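Local atomic coordinates of cytolethal distending toxin subunit B (Escherichia coli, PDB entry 2F1N), a protein that nicks DNA as the endonuclease subunit of a secreted tripartite toxin, very probably damaging the DNA of intoxicated cells and driving them into G2/M arrest. Residues A204-S209 with V230-S235; N179-G184 with D222-G227. All blocks are in the same frame, centred on the assembly; numbering follows the deposited sequence.

Contact 1 (A204-S209 with V230-S235); sequences ASEIIS and VAFRPS
Phe232 and Glu206 carry a contact between an edge strand and a loop, in which residues 230-235 fold back over the start of strand 205-208. It joins this outer strand of the six-stranded sheet to the loop leading from strand 222-228 into edge strand 237-241 of the eight-stranded sheet, in the two-sheet DNase I-like fold. Two elements hold it: an aromatic ring laid on backbone, and a carboxylate that accepts a main-chain N-H. The Phe232 ring lies across the peptide link between Ala204 and Ser205, with Ser205 N 3.8 Å above the ring plane over its centre and Ala204 C nearer the rim on the same face. Pro234 N lies over the opposite face, which puts the ring between the Ala204-Ser205 peptide and the loop's own Pro234. CG of Phe232 is anti to the backbone N (chi1 -178°), turned toward the 204-206 backbone. The far tip of the ring, CZ, reaches Glu206 CG at 3.6 Å. Glu206 passes the ring at its edge: CD lies in the ring plane, and the carboxylate is turned 83° from it. Beyond CG the glutamate is extended, carrying OE2 to Ser235 N at 2.9 Å; this hydrogen bond uses the syn side, 28° out of the carboxylate plane. OE1 accepts a weak second bond from the same N-H and lies 3.4 Å from Pro234 CA. The carboxylate thus ties the loop to the strand just before strand 237-241. Ser205 OG is hydrogen-bonded to Val201 O of helix 199-203. Farther along, Ile207 packs on helix 190-194, while Ile208 meets Leu237 and Ala239 of strand 237-241.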
loop_
_atom_site.group_PDB
_atom_site.type_symbol
_atom_site.label_atom_id
_atom_site.label_comp_id
_atom_site.label_asym_id
_atom_site.label_seq_id
_atom_site.Cartn_x
_atom_site.Cartn_y
_atom_site.Cartn_z
ATOM N N ALA A 204 -2.761 -10.849 -16.389
ATOM C CA ALA A 204 -3.575 -10.970 -15.189
ATOM C C ALA A 204 -3.548 -9.701 -14.311
ATOM O O ALA A 204 -4.077 -9.717 -13.199
ATOM C CB ALA A 204 -3.105 -12.208 -14.352
ATOM N N SER A 205 -3.034 -8.601 -14.854
ATOM C CA SER A 205 -2.982 -7.378 -14.094
ATOM C C SER A 205 -2.965 -6.146 -14.986
ATOM O O SER A 205 -2.822 -6.230 -16.211
ATOM C CB SER A 205 -1.718 -7.364 -13.197
ATOM O OG SER A 205 -0.570 -7.400 -14.027
ATOM N N GLU A 206 -3.098 -4.985 -14.364
ATOM C CA GLU A 206 -2.935 -3.712 -15.076
ATOM C C GLU A 206 -2.209 -2.759 -14.139
ATOM O O GLU A 206 -2.429 -2.769 -12.917
ATOM C CB GLU A 206 -4.321 -3.144 -15.462
ATOM C CG GLU A 206 -5.244 -2.900 -14.294
ATOM C CD GLU A 206 -6.659 -2.501 -14.701
ATOM O OE1 GLU A 206 -6.915 -2.355 -15.918
ATOM O OE2 GLU A 206 -7.492 -2.304 -13.778
ATOM N N ILE A 207 -1.347 -1.939 -14.711
ATOM C CA ILE A 207 -0.651 -0.931 -13.911
ATOM C C ILE A 207 -1.478 0.343 -13.964
ATOM O O ILE A 207 -1.881 0.761 -15.039
ATOM C CB ILE A 207 0.776 -0.757 -14.432
ATOM C CG1 ILE A 207 1.563 -2.083 -14.219
ATOM C CG2 ILE A 207 1.461 0.392 -13.718
ATOM C CD1 ILE A 207 2.970 -2.040 -14.716
ATOM N N ILE A 208 -1.760 0.940 -12.803
ATOM C CA ILE A 208 -2.529 2.195 -12.738
ATOM C C ILE A 208 -1.603 3.276 -12.191
ATOM O O ILE A 208 -1.281 3.283 -11.009
ATOM C CB ILE A 208 -3.814 1.999 -11.864
ATOM C CG1 ILE A 208 -4.587 0.772 -12.334
ATOM C CG2 ILE A 208 -4.764 3.233 -11.892
ATOM C CD1 ILE A 208 -5.430 0.162 -11.255
ATOM N N SER A 209 -1.190 4.206 -13.048
ATOM C CA SER A 209 -0.166 5.191 -12.665
ATOM C C SER A 209 -0.602 6.567 -13.079
ATOM O O SER A 209 -1.333 6.712 -14.071
ATOM C CB SER A 209 1.197 4.868 -13.293
ATOM O OG SER A 209 1.046 4.677 -14.683
ATOM N N VAL A 230 -6.900 -15.586 -11.135
ATOM C CA VAL A 230 -7.651 -16.608 -11.903
ATOM C C VAL A 230 -8.506 -16.019 -12.996
ATOM O O VAL A 230 -8.644 -16.637 -14.081
ATOM C CB VAL A 230 -8.384 -17.637 -11.032
ATOM C CG1 VAL A 230 -7.349 -18.478 -10.298
ATOM C CG2 VAL A 230 -9.234 -16.999 -10.082
ATOM N N ALA A 231 -9.065 -14.845 -12.760
ATOM C CA ALA A 231 -9.885 -14.228 -13.801
ATOM C C ALA A 231 -9.835 -12.723 -13.742
ATOM O O ALA A 231 -10.620 -12.093 -13.067
ATOM C CB ALA A 231 -11.328 -14.716 -13.740
ATOM N N PHE A 232 -8.926 -12.178 -14.511
ATOM C CA PHE A 232 -8.723 -10.759 -14.556
ATOM C C PHE A 232 -9.612 -10.078 -15.587
ATOM O O PHE A 232 -9.639 -10.483 -16.747
ATOM C CB PHE A 232 -7.274 -10.447 -14.896
ATOM C CG PHE A 232 -6.986 -8.984 -14.913
ATOM C CD1 PHE A 232 -7.135 -8.233 -13.751
ATOM C CD2 PHE A 232 -6.630 -8.336 -16.101
ATOM C CE1 PHE A 232 -6.909 -6.857 -13.760
ATOM C CE2 PHE A 232 -6.402 -6.954 -16.101
ATOM C CZ PHE A 232 -6.535 -6.229 -14.943
ATOM N N ARG A 233 -10.273 -9.002 -15.177
ATOM C CA ARG A 233 -10.862 -8.070 -16.138
ATOM C C ARG A 233 -10.431 -6.653 -15.769
ATOM O O ARG A 233 -10.503 -6.270 -14.594
ATOM C CB ARG A 233 -12.393 -8.154 -16.158
ATOM C CG ARG A 233 -12.965 -9.444 -16.781
ATOM C CD ARG A 233 -13.336 -10.487 -15.732
ATOM N NE ARG A 233 -14.086 -11.637 -16.254
ATOM C CZ ARG A 233 -14.568 -12.618 -15.489
ATOM N NH1 ARG A 233 -14.397 -12.589 -14.167
ATOM N NH2 ARG A 233 -15.232 -13.629 -16.038
ATOM N N PRO A 234 -9.955 -5.899 -16.752
ATOM C CA PRO A 234 -9.500 -4.523 -16.524
ATOM C C PRO A 234 -10.549 -3.691 -15.787
ATOM O O PRO A 234 -11.743 -3.849 -16.039
ATOM C CB PRO A 234 -9.301 -3.989 -17.937
ATOM C CG PRO A 234 -9.046 -5.171 -18.758
ATOM C CD PRO A 234 -9.799 -6.309 -18.162
ATOM N N SER A 235 -10.094 -2.849 -14.864
ATOM C CA SER A 235 -10.976 -2.024 -14.036
ATOM C C SER A 235 -10.900 -0.573 -14.513
ATOM O O SER A 235 -9.846 -0.116 -14.968
ATOM C CB SER A 235 -10.556 -2.098 -12.564
ATOM O OG SER A 235 -11.166 -3.192 -11.899
#

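Contact 2 (N179-G184 with D222-G227); sequences NWMILG and DYAVAG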
loop_
_atom_site.group_PDB
_atom_site.type_symbol
_atom_site.label_atom_id
_atom_site.label_comp_id
_atom_site.label_asym_id
_atom_site.label_seq_id
_atom_site.Cartn_x
_atom_site.Cartn_y
_atom_site.Cartn_z
ATOM N N ASN A 179 -9.730 -10.092 -5.877
ATOM C CA ASN A 179 -9.159 -8.979 -6.612
ATOM C C ASN A 179 -8.118 -8.330 -5.736
ATOM O O ASN A 179 -8.435 -7.940 -4.635
ATOM C CB ASN A 179 -10.242 -7.963 -6.960
ATOM C CG ASN A 179 -11.265 -8.548 -7.938
ATOM O OD1 ASN A 179 -10.893 -9.016 -8.991
ATOM N ND2 ASN A 179 -12.545 -8.530 -7.567
ATOM N N TRP A 180 -6.894 -8.227 -6.238
ATOM C CA TRP A 180 -5.804 -7.646 -5.422
ATOM C C TRP A 180 -5.257 -6.355 -6.006
ATOM O O TRP A 180 -5.316 -6.115 -7.237
ATOM C CB TRP A 180 -4.694 -8.664 -5.188
ATOM C CG TRP A 180 -4.207 -9.465 -6.376
ATOM C CD1 TRP A 180 -4.598 -10.737 -6.693
ATOM C CD2 TRP A 180 -3.218 -9.095 -7.356
ATOM N NE1 TRP A 180 -3.914 -11.182 -7.797
ATOM C CE2 TRP A 180 -3.046 -10.215 -8.217
ATOM C CE3 TRP A 180 -2.412 -7.939 -7.576
ATOM C CZ2 TRP A 180 -2.149 -10.219 -9.310
ATOM C CZ3 TRP A 180 -1.498 -7.949 -8.665
ATOM C CH2 TRP A 180 -1.365 -9.088 -9.501
ATOM N N MET A 181 -4.702 -5.505 -5.121
ATOM C CA MET A 181 -4.096 -4.274 -5.579
ATOM C C MET A 181 -2.821 -4.083 -4.777
ATOM O O MET A 181 -2.867 -4.167 -3.566
ATOM C CB MET A 181 -5.014 -3.073 -5.356
ATOM C CG MET A 181 -4.404 -1.854 -6.018
ATOM S SD MET A 181 -5.338 -0.326 -5.835
ATOM C CE MET A 181 -6.913 -0.790 -6.547
ATOM N N ILE A 182 -1.717 -3.862 -5.476
ATOM C CA ILE A 182 -0.439 -3.562 -4.806
ATOM C C ILE A 182 -0.172 -2.054 -4.966
ATOM O O ILE A 182 -0.078 -1.535 -6.091
ATOM C CB ILE A 182 0.708 -4.351 -5.461
ATOM C CG1 ILE A 182 0.375 -5.866 -5.585
ATOM C CG2 ILE A 182 1.989 -4.119 -4.617
ATOM C CD1 ILE A 182 1.348 -6.674 -6.469
ATOM N N LEU A 183 -0.025 -1.348 -3.851
ATOM C CA LEU A 183 0.144 0.113 -3.865
ATOM C C LEU A 183 1.516 0.371 -3.291
ATOM O O LEU A 183 1.833 -0.129 -2.215
ATOM C CB LEU A 183 -0.877 0.733 -2.912
ATOM C CG LEU A 183 -2.335 0.658 -3.398
ATOM C CD1 LEU A 183 -3.353 0.567 -2.208
ATOM C CD2 LEU A 183 -2.580 1.934 -4.210
ATOM N N GLY A 184 2.350 1.078 -4.002
ATOM C CA GLY A 184 3.628 1.356 -3.372
ATOM C C GLY A 184 4.607 2.101 -4.190
ATOM O O GLY A 184 4.252 2.660 -5.245
ATOM N N ASP A 222 5.645 5.857 -7.779
ATOM C CA ASP A 222 4.621 5.468 -6.788
ATOM C C ASP A 222 3.309 5.293 -7.539
ATOM O O ASP A 222 2.789 6.251 -8.121
ATOM C CB ASP A 222 4.461 6.595 -5.763
ATOM C CG ASP A 222 5.743 6.925 -5.081
ATOM O OD1 ASP A 222 6.117 6.129 -4.168
ATOM O OD2 ASP A 222 6.497 7.913 -5.399
ATOM N N TYR A 223 2.752 4.099 -7.479
ATOM C CA TYR A 223 1.537 3.841 -8.239
ATOM C C TYR A 223 0.943 2.516 -7.794
ATOM O O TYR A 223 1.291 2.023 -6.708
ATOM C CB TYR A 223 1.868 3.912 -9.764
ATOM C CG TYR A 223 3.067 3.121 -10.219
ATOM C CD1 TYR A 223 2.938 1.787 -10.611
ATOM C CD2 TYR A 223 4.349 3.723 -10.321
ATOM C CE1 TYR A 223 4.071 1.042 -11.049
ATOM C CE2 TYR A 223 5.504 2.990 -10.723
ATOM C CZ TYR A 223 5.347 1.675 -11.098
ATOM O OH TYR A 223 6.436 0.972 -11.490
ATOM N N ALA A 224 0.036 1.947 -8.596
ATOM C CA ALA A 224 -0.704 0.733 -8.195
ATOM C C ALA A 224 -0.675 -0.333 -9.278
ATOM O O ALA A 224 -0.609 -0.004 -10.469
ATOM C CB ALA A 224 -2.163 1.044 -7.816
ATOM N N VAL A 225 -0.736 -1.609 -8.864
ATOM C CA VAL A 225 -0.924 -2.724 -9.817
ATOM C C VAL A 225 -2.156 -3.466 -9.349
ATOM O O VAL A 225 -2.167 -3.968 -8.236
ATOM C CB VAL A 225 0.312 -3.685 -9.846
ATOM C CG1 VAL A 225 0.079 -4.811 -10.893
ATOM C CG2 VAL A 225 1.639 -2.923 -10.088
ATOM N N ALA A 226 -3.201 -3.539 -10.181
ATOM C CA ALA A 226 -4.432 -4.265 -9.846
ATOM C C ALA A 226 -4.420 -5.583 -10.605
ATOM O O ALA A 226 -3.944 -5.644 -11.747
ATOM C CB ALA A 226 -5.695 -3.438 -10.270
ATOM N N GLY A 227 -4.885 -6.647 -9.958
ATOM C CA GLY A 227 -4.854 -7.924 -10.630
ATOM C C GLY A 227 -5.811 -8.953 -10.066
ATOM O O GLY A 227 -6.498 -8.701 -9.081
HETATM O O HOH W 1 -8.505 -6.850 -10.187
#
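Trp180 lays its indole flat over Gly227 at one end of an antiparallel ladder between strands 179-183 and 222-228. Gly227 CA sits 3.6 Å from the centroid of the six-membered ring, only 3° off its normal, a CH-pi contact. With no side chain on Gly227, the indole can lie directly on its backbone. CG of Trp180 stands between its backbone N and carbonyl carbon (chi1 46°), the position that starts the indole across the neighbouring strand. The main chains of Trp180 and Gly227 also exchange two hydrogen bonds, Trp180 N to Gly227 O at 2.9 Å and Gly227 N to Trp180 O at 2.8 Å. Paired bonds recur at Ile182 with Val225 and at the Gly184 end, where they are longer, Gly184 N to Tyr223 O and Tyr223 N to Gly184 O both being 3.1 Å. Between them lie the non-hydrogen-bonded pairs Met181 with Ala226 and Leu183 with Ala224, where CA-H...O contacts such as Ala224 CA to Ile182 O (3.2 Å) add to the ladder. On the sheet face bearing Met181 and Leu183, Leu183 CD2 touches Ala224 CB at 3.7 Å and Met181 SD reaches the same methyl at 4.0 Å.

In the next shell, Trp180 NE1 is hydrogen-bonded to Ser229 OG, which helps fix the indole's orientation. At the far end, Asp222 OD2 is hydrogen-bonded to Thr214 OG1 and His254 ND1, an Asp-His pairing consistent with the active-site region of DNase I-like nucleases, and Tyr223 stacks on Phe186. Helix 156-168 packs on the face of Trp180 and Ile182, with Phe167 meeting the indole ring. Strands 141-147 and 205-208 flank the pair, placing it in the interior of the six-stranded sheet.

How the contacts relate
From the N terminus, the chain enters contact 2 at strand 179-183, passes helices 190-194 and 199-203, and reaches the first half of contact 1 at 204-209. It then turns back through 222-227, closing contact 2, and only afterwards arrives at 230-235 to close contact 1. The two closures therefore cross. Their centres lie 9 Å apart, and strand 222-228 joins them: probable hydrogen bonds from Glu206 N to Ala226 O and from Ile208 N to Ala224 O set strand 205-208 beside it. Contact 2 builds the sheet's interior; contact 1 attaches strand 205-208, one outer strand of the six-stranded sheet, to the loop leading into strand 237-241 of the eight-stranded sheet.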